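Local coordinates for structural protein (unclassified Rudivirus, PDB 6WQ0) that self-assembles into the helical, rod-shaped nucleocapsid of an archaeal virus, wrapping the DNA genome and holding it in the A-form, at a contact of chain A with DNA. Sequence-based numbering; all coordinates share one arbitrary frame.

A contact of chain A with DNA. Residues 45, 48-49, 52. With nucleotides of chain B.
Phe52 turns the face of its ring to the sugar-phosphate backbone of DA140, whose C5' methylene sits over that face, 3.9 Å from the ring centroid, in a CH-pi contact. The approach is toward the outer half of the ring: CE1 of Phe52 comes to 3.5 Å from C5' of DA140, and CZ reaches on toward the phosphate oxygen OP1 of the same nucleotide. This is the tightly packed part of the contact. At the ring's edge, in its plane, lies the backbone O of Asn48, so the protein's own chain borders the ring that receives the methylene.

The other aromatic, Phe45, uses an edge instead. Its CD1 meets the ring oxygen O4' of DT141 at 3.4 Å, with that oxygen in the plane of the phenyl group, while the sugar's C1' stands further back. One face of this phenyl is covered by Val49, whose CG2 methyl lies above the ring centre. That methyl is the one beside the backbone N, CG1 being anti to it (chi1 176°), and it serves two neighbours: CG2 of Val49 packs on Phe45 and also touches C2' of DA140 at 4.0 Å. Carbon contact with the DNA is lighter here, the closer packing lying inside the protein.

Asn48 makes the looser, polar side. With CG beside the backbone N (chi1 -65°), the amide turns its ND2 branch toward the DT141 phosphate, with OD1 directed away. ND2 of Asn48 is 3.3 Å from OP1 of DT141, a proximity rather than a clear hydrogen bond, and CB of Asn48 passes O3' of DA140 at 3.8 Å.

The patch spans the junction of helices 27-48 and 50-65. It touches sugars and phosphates of two consecutive base-paired nucleotides rather than base edges, which fits binding independent of sequence. Apolar side chains laid against the deoxyriboses likely exclude water from the backbone, contributing to the desolvation that, together with phosphate coordination by positively charged residues, keeps the DNA in the A-form.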
# COMPACT_ATOMS: atom_id res chain seq x y z
N PHE A 45 68.36 -5.46 17.48
CA PHE A 45 68.44 -4.79 18.77
C PHE A 45 68.91 -5.75 19.86
O PHE A 45 69.89 -5.49 20.56
CB PHE A 45 67.08 -4.18 19.12
CG PHE A 45 67.15 -3.02 20.06
CD1 PHE A 45 67.38 -1.74 19.59
CD2 PHE A 45 66.97 -3.19 21.42
CE1 PHE A 45 67.44 -0.67 20.45
CE2 PHE A 45 67.03 -2.13 22.28
CZ PHE A 45 67.26 -0.87 21.80
N ASN A 48 72.66 -6.65 19.50
CA ASN A 48 73.73 -5.67 19.59
C ASN A 48 73.71 -4.81 20.85
O ASN A 48 74.78 -4.49 21.37
CB ASN A 48 73.72 -4.76 18.36
CG ASN A 48 74.02 -5.51 17.10
OD1 ASN A 48 75.16 -5.86 16.83
ND2 ASN A 48 72.99 -5.78 16.31
N VAL A 49 72.55 -4.41 21.35
CA VAL A 49 72.47 -3.37 22.37
C VAL A 49 73.01 -3.77 23.75
O VAL A 49 73.58 -2.91 24.44
CB VAL A 49 71.02 -2.86 22.48
CG1 VAL A 49 70.87 -1.86 23.59
CG2 VAL A 49 70.61 -2.25 21.16
N PHE A 52 76.47 -2.61 24.61
CA PHE A 52 76.64 -1.19 24.82
C PHE A 52 76.04 -0.70 26.13
O PHE A 52 76.60 0.21 26.75
CB PHE A 52 76.04 -0.42 23.64
CG PHE A 52 76.78 -0.65 22.35
CD1 PHE A 52 76.49 -1.74 21.56
CD2 PHE A 52 77.78 0.21 21.96
CE1 PHE A 52 77.18 -1.96 20.39
CE2 PHE A 52 78.47 -0.00 20.79
CZ PHE A 52 78.17 -1.09 20.01
P DA B 140 76.94 1.47 16.94
OP1 DA B 140 77.71 0.28 16.57
OP2 DA B 140 76.79 2.58 16.00
O5' DA B 140 75.48 1.03 17.37
C5' DA B 140 75.27 -0.17 18.08
C4' DA B 140 73.82 -0.34 18.45
O4' DA B 140 73.40 0.76 19.29
C3' DA B 140 72.84 -0.29 17.30
O3' DA B 140 72.77 -1.55 16.64
C2' DA B 140 71.55 0.03 18.02
C1' DA B 140 72.03 1.03 19.06
N9 DA B 140 71.88 2.41 18.61
C8 DA B 140 72.87 3.27 18.22
N7 DA B 140 72.43 4.44 17.87
C5 DA B 140 71.07 4.36 18.05
C6 DA B 140 70.03 5.27 17.85
N6 DA B 140 70.22 6.52 17.41
N1 DA B 140 68.77 4.86 18.13
C2 DA B 140 68.58 3.62 18.56
N3 DA B 140 69.48 2.68 18.79
C4 DA B 140 70.72 3.11 18.51
P DT B 141 72.28 -1.64 15.12
OP1 DT B 141 72.47 -3.01 14.64
OP2 DT B 141 72.88 -0.52 14.38
O5' DT B 141 70.71 -1.40 15.19
C5' DT B 141 69.86 -2.42 15.68
C4' DT B 141 68.40 -1.99 15.62
O4' DT B 141 68.19 -0.81 16.43
C3' DT B 141 67.91 -1.55 14.27
O3' DT B 141 67.67 -2.65 13.42
C2' DT B 141 66.63 -0.84 14.66
C1' DT B 141 67.08 -0.08 15.90
N1 DT B 141 67.52 1.31 15.60
C2 DT B 141 66.57 2.29 15.42
O2 DT B 141 65.38 2.09 15.50
N3 DT B 141 67.07 3.51 15.13
C4 DT B 141 68.39 3.86 14.99
O4 DT B 141 68.73 5.00 14.73
C5 DT B 141 69.33 2.79 15.20
C7 DT B 141 70.80 3.04 15.08
C6 DT B 141 68.85 1.58 15.48